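Long-range contacts in cystalysin (PDB 1C7N), which belongs to the class I and II aminotransferase family of PLP-dependent proteins and carries pyridoxal-5'-phosphate covalently bound in its pocket: residues A[326-331]-A[370-375]; A[206-211]-A[237-242]; A[331-336]-A[365-370]. All blocks are in the same frame, centred on the assembly; numbering follows the deposited sequence.

Interaction 1 (A[326-331]-A[370-375])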
loop_
_atom_site.group_PDB
_atom_site.type_symbol
_atom_site.label_atom_id
_atom_site.label_comp_id
_atom_site.label_asym_id
_atom_site.label_seq_id
_atom_site.Cartn_x
_atom_site.Cartn_y
_atom_site.Cartn_z
ATOM N N TYR A 326 19.383 -12.716 7.928
ATOM C CA TYR A 326 19.204 -14.019 8.564
ATOM C C TYR A 326 19.095 -15.088 7.474
ATOM O O TYR A 326 18.544 -16.164 7.694
ATOM C CB TYR A 326 17.965 -14.057 9.473
ATOM C CG TYR A 326 16.634 -13.641 8.859
ATOM C CD1 TYR A 326 16.000 -12.472 9.277
ATOM C CD2 TYR A 326 15.985 -14.437 7.911
ATOM C CE1 TYR A 326 14.755 -12.100 8.776
ATOM C CE2 TYR A 326 14.732 -14.073 7.394
ATOM C CZ TYR A 326 14.125 -12.898 7.836
ATOM O OH TYR A 326 12.905 -12.508 7.335
ATOM N N LEU A 327 19.656 -14.777 6.307
ATOM C CA LEU A 327 19.637 -15.668 5.146
ATOM C C LEU A 327 21.046 -16.207 4.850
ATOM O O LEU A 327 21.927 -15.466 4.416
ATOM C CB LEU A 327 19.088 -14.897 3.942
ATOM C CG LEU A 327 17.729 -14.220 4.192
ATOM C CD1 LEU A 327 17.408 -13.222 3.088
ATOM C CD2 LEU A 327 16.648 -15.288 4.265
ATOM N N GLN A 328 21.249 -17.501 5.082
ATOM C CA GLN A 328 22.554 -18.133 4.890
ATOM C C GLN A 328 22.726 -18.747 3.501
ATOM O O GLN A 328 21.799 -19.338 2.953
ATOM C CB GLN A 328 22.763 -19.183 5.994
ATOM C CG GLN A 328 24.151 -19.810 6.064
ATOM C CD GLN A 328 24.358 -20.564 7.372
ATOM O OE1 GLN A 328 23.395 -20.990 8.005
ATOM N NE2 GLN A 328 25.618 -20.741 7.774
ATOM N N TRP A 329 23.925 -18.603 2.948
ATOM C CA TRP A 329 24.249 -19.072 1.599
ATOM C C TRP A 329 25.003 -20.397 1.670
ATOM O O TRP A 329 26.166 -20.428 2.065
ATOM C CB TRP A 329 25.108 -18.001 0.915
ATOM C CG TRP A 329 25.165 -18.009 -0.601
ATOM C CD1 TRP A 329 26.294 -17.930 -1.366
ATOM C CD2 TRP A 329 24.056 -17.954 -1.519
ATOM N NE1 TRP A 329 25.963 -17.816 -2.696
ATOM C CE2 TRP A 329 24.601 -17.829 -2.820
ATOM C CE3 TRP A 329 22.664 -17.990 -1.370
ATOM C CZ2 TRP A 329 23.797 -17.740 -3.965
ATOM C CZ3 TRP A 329 21.867 -17.902 -2.507
ATOM C CH2 TRP A 329 22.438 -17.777 -3.789
ATOM N N ILE A 330 24.336 -21.479 1.277
ATOM C CA ILE A 330 24.934 -22.808 1.318
ATOM C C ILE A 330 25.408 -23.275 -0.052
ATOM O O ILE A 330 24.639 -23.317 -1.010
ATOM C CB ILE A 330 23.937 -23.843 1.871
ATOM C CG1 ILE A 330 23.357 -23.346 3.200
ATOM C CG2 ILE A 330 24.645 -25.174 2.100
ATOM C CD1 ILE A 330 22.213 -24.171 3.711
ATOM N N ASP A 331 26.679 -23.650 -0.121
ATOM C CA ASP A 331 27.303 -24.109 -1.356
ATOM C C ASP A 331 27.171 -25.623 -1.545
ATOM O O ASP A 331 27.893 -26.399 -0.920
ATOM C CB ASP A 331 28.777 -23.697 -1.337
ATOM C CG ASP A 331 29.535 -24.144 -2.568
ATOM O OD1 ASP A 331 28.921 -24.722 -3.490
ATOM O OD2 ASP A 331 30.758 -23.905 -2.608
ATOM N N ILE A 370 19.082 -20.439 2.823
ATOM C CA ILE A 370 18.240 -20.938 3.903
ATOM C C ILE A 370 17.806 -19.813 4.840
ATOM O O ILE A 370 18.620 -18.978 5.239
ATOM C CB ILE A 370 18.981 -22.038 4.716
ATOM C CG1 ILE A 370 17.996 -22.731 5.664
ATOM C CG2 ILE A 370 20.153 -21.435 5.489
ATOM C CD1 ILE A 370 18.626 -23.791 6.537
ATOM N N ASN A 371 16.516 -19.779 5.169
ATOM C CA ASN A 371 15.976 -18.758 6.070
ATOM C C ASN A 371 16.214 -19.224 7.516
ATOM O O ASN A 371 15.551 -20.145 7.997
ATOM C CB ASN A 371 14.472 -18.584 5.817
ATOM C CG ASN A 371 13.853 -17.528 6.700
ATOM O OD1 ASN A 371 14.323 -17.285 7.809
ATOM N ND2 ASN A 371 12.783 -16.900 6.218
ATOM N N LEU A 372 17.162 -18.585 8.199
ATOM C CA LEU A 372 17.513 -18.943 9.575
ATOM C C LEU A 372 16.549 -18.433 10.642
ATOM O O LEU A 372 16.694 -18.778 11.816
ATOM C CB LEU A 372 18.917 -18.431 9.912
ATOM C CG LEU A 372 20.075 -18.943 9.044
ATOM C CD1 LEU A 372 21.365 -18.318 9.536
ATOM C CD2 LEU A 372 20.157 -20.461 9.101
ATOM N N ALA A 373 15.576 -17.618 10.247
ATOM C CA ALA A 373 14.623 -17.064 11.210
ATOM C C ALA A 373 13.531 -18.048 11.621
ATOM O O ALA A 373 12.356 -17.870 11.291
ATOM C CB ALA A 373 13.996 -15.800 10.648
ATOM N N ALA A 374 13.928 -19.078 12.358
ATOM C CA ALA A 374 13.012 -20.097 12.843
ATOM C C ALA A 374 13.604 -20.676 14.123
ATOM O O ALA A 374 14.772 -20.428 14.437
ATOM C CB ALA A 374 12.851 -21.196 11.794
ATOM N N PRO A 375 12.804 -21.431 14.895
ATOM C CA PRO A 375 13.348 -22.007 16.127
ATOM C C PRO A 375 14.476 -22.975 15.782
ATOM O O PRO A 375 14.418 -23.670 14.763
ATOM C CB PRO A 375 12.144 -22.720 16.735
ATOM C CG PRO A 375 10.989 -21.863 16.285
ATOM C CD PRO A 375 11.342 -21.618 14.829
#
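The phenol ring of Y326 turns one face to A373, whose CB sits over the ring centre, 3.7 Å from the centroid and 13° off the normal: a CH-pi contact. N371 comes to the same ring obliquely, its amide plane tilted 23° from the ring and its OD1 3.3 Å from Y326 CE2. That OD1 is tied down by its own chain, accepting from A373 N in an Asx turn. The ring gets there because Y326 CG lies between its backbone N and carbonyl carbon (chi1 54°).

Behind these side chains, strands 327-331 and 367-371 run antiparallel in a small three-stranded sheet. Q328 and I370 form a hydrogen-bonded pair, with Q328 N donating to I370 O and I370 N to Q328 O. L327 and N371 are the non-hydrogen-bonded pair next to it, and past the end of the second strand L372 N still reaches Y326 O at 2.8 Å, almost in line with the carbonyl.

On the face that carries Q328 and I370, Q328 CB packs against I370 CG2 at 3.5 Å, and I330 brings its CD1 to the same methyl at 3.9 Å. The extended Q328 chain crosses L372 obliquely, its OE1 3.5 Å from L372 CD2. L372 and Q328 both lean on V306 of helix 289-313. On the other face, L327 CD2 rests above N371 CA; with the L327 side chain about 5 Å from bound pyridoxal-5'-phosphate, the contact joins the strands beside the cofactor pocket.

N371 is satisfied at both ends, its ND2 bonding V38 O and D40 O. Only Q328 is one-sided: the NE2 bonds to P320 O and Q303 O fix which way the amide faces, and OE1 is buried beside the L372 methyls with no partner in the model, probably at some energetic cost.

Interaction 2 (A[206-211]-A[237-242]). With PLP (pyridoxal-5'-phosphate), chain I.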
loop_
_atom_site.group_PDB
_atom_site.type_symbol
_atom_site.label_atom_id
_atom_site.label_comp_id
_atom_site.label_asym_id
_atom_site.label_seq_id
_atom_site.Cartn_x
_atom_site.Cartn_y
_atom_site.Cartn_z
ATOM N N HIS A 206 18.070 -4.688 5.299
ATOM C CA HIS A 206 18.611 -5.633 6.271
ATOM C C HIS A 206 19.632 -4.983 7.201
ATOM O O HIS A 206 20.354 -5.694 7.905
ATOM C CB HIS A 206 19.331 -6.795 5.578
ATOM C CG HIS A 206 18.447 -7.671 4.745
ATOM N ND1 HIS A 206 18.239 -7.455 3.400
ATOM C CD2 HIS A 206 17.775 -8.804 5.053
ATOM C CE1 HIS A 206 17.484 -8.423 2.914
ATOM N NE2 HIS A 206 17.188 -9.255 3.896
ATOM N N PHE A 207 19.714 -3.655 7.236
ATOM C CA PHE A 207 20.759 -3.067 8.071
ATOM C C PHE A 207 20.675 -3.210 9.594
ATOM O O PHE A 207 21.624 -2.847 10.287
ATOM C CB PHE A 207 21.063 -1.602 7.653
ATOM C CG PHE A 207 20.023 -0.579 8.057
ATOM C CD1 PHE A 207 20.251 0.772 7.786
ATOM C CD2 PHE A 207 18.845 -0.935 8.696
ATOM C CE1 PHE A 207 19.319 1.753 8.146
ATOM C CE2 PHE A 207 17.907 0.040 9.061
ATOM C CZ PHE A 207 18.148 1.383 8.785
ATOM N N ASP A 208 19.579 -3.760 10.119
ATOM C CA ASP A 208 19.473 -3.967 11.569
ATOM C C ASP A 208 19.777 -5.421 11.910
ATOM O O ASP A 208 19.898 -5.775 13.083
ATOM C CB ASP A 208 18.070 -3.655 12.099
ATOM C CG ASP A 208 17.661 -2.223 11.871
ATOM O OD1 ASP A 208 18.453 -1.316 12.189
ATOM O OD2 ASP A 208 16.534 -2.006 11.382
ATOM N N LEU A 209 19.882 -6.263 10.886
ATOM C CA LEU A 209 20.144 -7.686 11.083
ATOM C C LEU A 209 21.600 -8.023 10.792
ATOM O O LEU A 209 21.927 -8.645 9.774
ATOM C CB LEU A 209 19.202 -8.509 10.192
ATOM C CG LEU A 209 17.718 -8.334 10.547
ATOM C CD1 LEU A 209 16.833 -8.758 9.386
ATOM C CD2 LEU A 209 17.388 -9.131 11.795
ATOM N N ILE A 210 22.468 -7.602 11.707
ATOM C CA ILE A 210 23.907 -7.819 11.589
ATOM C C ILE A 210 24.372 -8.845 12.618
ATOM O O ILE A 210 23.966 -8.793 13.781
ATOM C CB ILE A 210 24.678 -6.500 11.833
ATOM C CG1 ILE A 210 24.093 -5.384 10.961
ATOM C CG2 ILE A 210 26.163 -6.694 11.536
ATOM C CD1 ILE A 210 24.153 -5.665 9.470
ATOM N N MET A 211 25.218 -9.781 12.196
ATOM C CA MET A 211 25.723 -10.791 13.117
ATOM C C MET A 211 26.799 -10.172 14.009
ATOM O O MET A 211 27.442 -9.189 13.633
ATOM C CB MET A 211 26.301 -11.986 12.350
ATOM C CG MET A 211 25.266 -12.789 11.580
ATOM S SD MET A 211 23.933 -13.406 12.631
ATOM C CE MET A 211 22.620 -12.252 12.214
ATOM N N SER A 237 10.305 -3.705 8.337
ATOM C CA SER A 237 9.744 -5.011 7.958
ATOM C C SER A 237 10.619 -6.255 8.110
ATOM O O SER A 237 10.183 -7.246 8.700
ATOM C CB SER A 237 9.184 -4.954 6.527
ATOM O OG SER A 237 10.116 -4.411 5.614
ATOM N N LYS A 238 11.829 -6.243 7.562
ATOM C CA LYS A 238 12.687 -7.412 7.703
ATOM C C LYS A 238 13.137 -7.553 9.158
ATOM O O LYS A 238 13.144 -8.652 9.723
ATOM C CB LYS A 238 13.906 -7.296 6.780
ATOM C CG LYS A 238 13.623 -7.746 5.354
ATOM C CD LYS A 238 13.366 -9.255 5.309
ATOM C CE LYS A 238 12.939 -9.763 3.921
ATOM N NZ LYS A 238 13.478 -8.888 2.879
ATOM N N THR A 239 13.482 -6.427 9.771
ATOM C CA THR A 239 13.944 -6.416 11.158
ATOM C C THR A 239 12.949 -7.007 12.160
ATOM O O THR A 239 13.321 -7.825 13.004
ATOM C CB THR A 239 14.270 -4.981 11.620
ATOM O OG1 THR A 239 15.123 -4.348 10.657
ATOM C CG2 THR A 239 14.967 -4.998 12.986
ATOM N N PHE A 240 11.685 -6.603 12.066
ATOM C CA PHE A 240 10.678 -7.068 13.021
ATOM C C PHE A 240 9.597 -7.999 12.469
ATOM O O PHE A 240 8.539 -8.179 13.083
ATOM C CB PHE A 240 10.036 -5.853 13.695
ATOM C CG PHE A 240 11.035 -4.939 14.360
ATOM C CD1 PHE A 240 11.528 -3.820 13.698
ATOM C CD2 PHE A 240 11.508 -5.221 15.642
ATOM C CE1 PHE A 240 12.479 -2.992 14.304
ATOM C CE2 PHE A 240 12.459 -4.401 16.254
ATOM C CZ PHE A 240 12.943 -3.286 15.584
ATOM N N ASN A 241 9.869 -8.591 11.309
ATOM C CA ASN A 241 8.942 -9.528 10.679
ATOM C C ASN A 241 7.557 -8.932 10.411
ATOM O O ASN A 241 6.531 -9.560 10.704
ATOM C CB ASN A 241 8.822 -10.781 11.561
ATOM C CG ASN A 241 8.132 -11.933 10.860
ATOM O OD1 ASN A 241 8.076 -11.989 9.634
ATOM N ND2 ASN A 241 7.618 -12.876 11.642
ATOM N N ILE A 242 7.526 -7.726 9.847
ATOM C CA ILE A 242 6.249 -7.082 9.535
ATOM C C ILE A 242 6.109 -6.666 8.075
ATOM O O ILE A 242 5.677 -5.550 7.767
ATOM C CB ILE A 242 5.979 -5.855 10.444
ATOM C CG1 ILE A 242 7.126 -4.849 10.359
ATOM C CG2 ILE A 242 5.763 -6.318 11.878
ATOM C CD1 ILE A 242 6.859 -3.558 11.140
HETATM N N1 PLP I . 15.059 -5.642 -0.543
HETATM C C2 PLP I . 15.755 -6.816 -0.195
HETATM C C2A PLP I . 17.228 -6.823 -0.562
HETATM C C3 PLP I . 14.997 -7.820 0.555
HETATM O O3 PLP I . 15.677 -8.951 0.754
HETATM C C4 PLP I . 13.658 -7.552 0.929
HETATM C C4A PLP I . 12.898 -8.484 1.760
HETATM C C5 PLP I . 13.054 -6.243 0.523
HETATM C C6 PLP I . 13.759 -5.341 -0.220
HETATM C C5A PLP I . 11.772 -5.850 1.251
HETATM O O4P PLP I . 10.608 -5.538 0.594
HETATM P P PLP I . 9.432 -5.045 1.604
HETATM O O1P PLP I . 8.250 -5.121 0.750
HETATM O O2P PLP I . 9.745 -3.622 2.030
HETATM O O3P PLP I . 9.339 -5.939 2.764
HETATM O O HOH W 1 17.078 -5.001 9.138
#
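The imidazole of H206 has K238 CG over one face, while the C2A methyl of pyridoxal-5'-phosphate lies at its edge in the ring plane. The H206 and K238 side chains cross obliquely, and H206 NE2 is 3.9 Å from K238 NZ. A second flat group, the ring of F240, carries the CG2 methyl of its neighbour T239 on one face, offset toward the rim.

K238 NZ is bonded to PLP C4A at 1.3 Å, the internal aldimine (Schiff base) of a PLP enzyme, here in the fold of the class I and II aminotransferase family. Bends at chi2 and chi4 bring the lysine chain round to the cofactor from a short, weakly bonded helix, 237-240, which closes in a Schellman motif at N241. S237 OG adds a weak bond to PLP O3P.

Across the contact, residues 206-209 make a type I turn. From it D208 meets T239 at about a right angle: T239 OG1 donates at 2.8 Å to the anti lone pair of D208 OD2, the one turned away from OD1, while W78 NE1 holds D208 OD1. A water donates to T239 OG1 and accepts from D208 N, so the threonine hydroxyl is gripped twice. L209 CD1 packs 3.7 Å from K238 O.

Interaction 3 (A[331-336]-A[365-370])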
loop_
_atom_site.group_PDB
_atom_site.type_symbol
_atom_site.label_atom_id
_atom_site.label_comp_id
_atom_site.label_asym_id
_atom_site.label_seq_id
_atom_site.Cartn_x
_atom_site.Cartn_y
_atom_site.Cartn_z
ATOM N N ASP A 331 26.679 -23.650 -0.121
ATOM C CA ASP A 331 27.303 -24.109 -1.356
ATOM C C ASP A 331 27.171 -25.623 -1.545
ATOM O O ASP A 331 27.893 -26.399 -0.920
ATOM C CB ASP A 331 28.777 -23.697 -1.337
ATOM C CG ASP A 331 29.535 -24.144 -2.568
ATOM O OD1 ASP A 331 28.921 -24.722 -3.490
ATOM O OD2 ASP A 331 30.758 -23.905 -2.608
ATOM N N PHE A 332 26.249 -26.034 -2.414
ATOM C CA PHE A 332 26.019 -27.453 -2.693
ATOM C C PHE A 332 26.697 -27.916 -3.981
ATOM O O PHE A 332 26.476 -29.038 -4.430
ATOM C CB PHE A 332 24.519 -27.750 -2.835
ATOM C CG PHE A 332 23.782 -27.894 -1.529
ATOM C CD1 PHE A 332 23.323 -26.776 -0.842
ATOM C CD2 PHE A 332 23.506 -29.162 -1.009
ATOM C CE1 PHE A 332 22.591 -26.917 0.343
ATOM C CE2 PHE A 332 22.777 -29.314 0.174
ATOM C CZ PHE A 332 22.319 -28.188 0.850
ATOM N N ARG A 333 27.512 -27.058 -4.576
ATOM C CA ARG A 333 28.175 -27.389 -5.834
ATOM C C ARG A 333 28.895 -28.739 -5.875
ATOM O O ARG A 333 28.987 -29.359 -6.936
ATOM C CB ARG A 333 29.147 -26.268 -6.224
ATOM C CG ARG A 333 28.456 -25.040 -6.797
ATOM C CD ARG A 333 29.440 -23.934 -7.122
ATOM N NE ARG A 333 30.078 -23.413 -5.918
ATOM C CZ ARG A 333 31.005 -22.462 -5.918
ATOM N NH1 ARG A 333 31.408 -21.928 -7.063
ATOM N NH2 ARG A 333 31.519 -22.037 -4.776
ATOM N N ALA A 334 29.389 -29.206 -4.732
ATOM C CA ALA A 334 30.104 -30.483 -4.692
ATOM C C ALA A 334 29.194 -31.682 -4.954
ATOM O O ALA A 334 29.673 -32.800 -5.158
ATOM C CB ALA A 334 30.813 -30.650 -3.352
ATOM N N LEU A 335 27.884 -31.455 -4.936
ATOM C CA LEU A 335 26.936 -32.532 -5.196
ATOM C C LEU A 335 26.908 -32.847 -6.686
ATOM O O LEU A 335 26.404 -33.891 -7.096
ATOM C CB LEU A 335 25.525 -32.145 -4.741
ATOM C CG LEU A 335 25.203 -32.218 -3.248
ATOM C CD1 LEU A 335 23.739 -31.892 -3.035
ATOM C CD2 LEU A 335 25.504 -33.610 -2.726
ATOM N N LYS A 336 27.450 -31.936 -7.488
ATOM C CA LYS A 336 27.483 -32.095 -8.937
ATOM C C LYS A 336 26.081 -32.322 -9.510
ATOM O O LYS A 336 25.867 -33.226 -10.323
ATOM C CB LYS A 336 28.400 -33.258 -9.330
ATOM C CG LYS A 336 29.843 -33.122 -8.855
ATOM C CD LYS A 336 30.524 -31.866 -9.389
ATOM C CE LYS A 336 31.994 -31.840 -8.987
ATOM N NZ LYS A 336 32.704 -30.615 -9.463
ATOM N N ILE A 365 23.795 -20.412 -9.076
ATOM C CA ILE A 365 23.617 -21.801 -9.481
ATOM C C ILE A 365 24.511 -22.696 -8.635
ATOM O O ILE A 365 25.720 -22.473 -8.552
ATOM C CB ILE A 365 23.965 -21.997 -10.975
ATOM C CG1 ILE A 365 22.925 -21.274 -11.839
ATOM C CG2 ILE A 365 24.023 -23.496 -11.309
ATOM C CD1 ILE A 365 23.171 -21.369 -13.335
ATOM N N GLY A 366 23.912 -23.708 -8.016
ATOM C CA GLY A 366 24.677 -24.611 -7.176
ATOM C C GLY A 366 24.553 -24.260 -5.703
ATOM O O GLY A 366 24.936 -25.051 -4.838
ATOM N N PHE A 367 24.015 -23.076 -5.413
ATOM C CA PHE A 367 23.843 -22.633 -4.028
ATOM C C PHE A 367 22.387 -22.733 -3.577
ATOM O O PHE A 367 21.478 -22.905 -4.393
ATOM C CB PHE A 367 24.300 -21.174 -3.849
ATOM C CG PHE A 367 25.777 -20.953 -4.046
ATOM C CD1 PHE A 367 26.320 -20.842 -5.323
ATOM C CD2 PHE A 367 26.625 -20.830 -2.943
ATOM C CE1 PHE A 367 27.688 -20.610 -5.501
ATOM C CE2 PHE A 367 27.985 -20.601 -3.106
ATOM C CZ PHE A 367 28.521 -20.490 -4.390
ATOM N N GLU A 368 22.187 -22.613 -2.266
ATOM C CA GLU A 368 20.865 -22.653 -1.657
ATOM C C GLU A 368 20.818 -21.602 -0.556
ATOM O O GLU A 368 21.751 -21.492 0.240
ATOM C CB GLU A 368 20.589 -24.025 -1.036
ATOM C CG GLU A 368 20.501 -25.172 -2.026
ATOM C CD GLU A 368 19.260 -25.119 -2.897
ATOM O OE1 GLU A 368 19.107 -26.025 -3.744
ATOM O OE2 GLU A 368 18.440 -24.183 -2.739
ATOM N N ARG A 369 19.738 -20.830 -0.504
ATOM C CA ARG A 369 19.597 -19.809 0.531
ATOM C C ARG A 369 18.622 -20.332 1.578
ATOM O O ARG A 369 17.471 -20.630 1.262
ATOM C CB ARG A 369 19.050 -18.505 -0.062
ATOM C CG ARG A 369 19.153 -17.304 0.878
ATOM C CD ARG A 369 18.322 -16.125 0.388
ATOM N NE ARG A 369 16.909 -16.294 0.708
ATOM C CZ ARG A 369 15.973 -15.370 0.497
ATOM N NH1 ARG A 369 16.291 -14.196 -0.045
ATOM N NH2 ARG A 369 14.717 -15.617 0.839
ATOM N N ILE A 370 19.082 -20.439 2.823
ATOM C CA ILE A 370 18.240 -20.938 3.903
ATOM C C ILE A 370 17.806 -19.813 4.840
ATOM O O ILE A 370 18.620 -18.978 5.239
ATOM C CB ILE A 370 18.981 -22.038 4.716
ATOM C CG1 ILE A 370 17.996 -22.731 5.664
ATOM C CG2 ILE A 370 20.153 -21.435 5.489
ATOM C CD1 ILE A 370 18.626 -23.791 6.537
#
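D331 lays its carboxylate over one face of the F367 ring, the two planes 27° apart and stacked, with D331 CB 3.7 Å from F367 CE2. These residues form an antiparallel non-hydrogen-bonded pair where strands 327-331 and 367-371 of the small three-stranded sheet end their pairing, and D331 starts an Asx turn that carries the chain out of the sheet. Its CG is anti to the backbone N (chi1 179°), which brings OD1 back to accept from R333 N.

F332 follows. Its N donates to G366 O at 2.9 Å, the one hydrogen bond that joins the two segments. The phenyl ring swings to E368 and crosses that side chain at about a right angle, with F332 CD1 3.5 Å from E368 CG; M342 of helix 339-350 touches both residues.

R333 lies in the short 3-10 segment 333-335, and its chain, bent at chi3, comes back to D331 and F367. On the way its CG passes 3.8 Å from the CA of G366, a residue whose positive phi suits glycine. The guanidinium lies with F367 CZ over one face, the planes 37° apart, so the phenyl is met by both partners of a salt bridge.

That salt bridge is side-on: R333 NE and NH2 take one carboxylate oxygen of D331 each. Both bonds stay close to the guanidinium plane but rise out of the carboxylate plane. With the Asx-turn bond, D331 OD1 accepts twice, from R333 N at 2.9 Å and from R333 NE at 3.0 Å, the two donors arriving from opposite faces of the carboxylate.

In the fold
Interaction 2 comes first along the chain and closes before interaction 1 opens; interaction 3 is nested inside the loop that interaction 1 closes. Interactions 1 and 3, with centres about 13 Å apart, share D331 and I370 and both use strand 367-371; the backbone pairing of I330 with E368 lies between them. Interaction 2 also has its centre about 13 Å from that of interaction 1 and touches it directly: Y326 packs on L209 and K238, and L327 on H206. The centres of interactions 2 and 3 are about 25 Å apart. The small sheet thus runs from the neighbourhood of the PLP-bearing lysine, near the chain's centre, out to the partly exposed turn at 331-336.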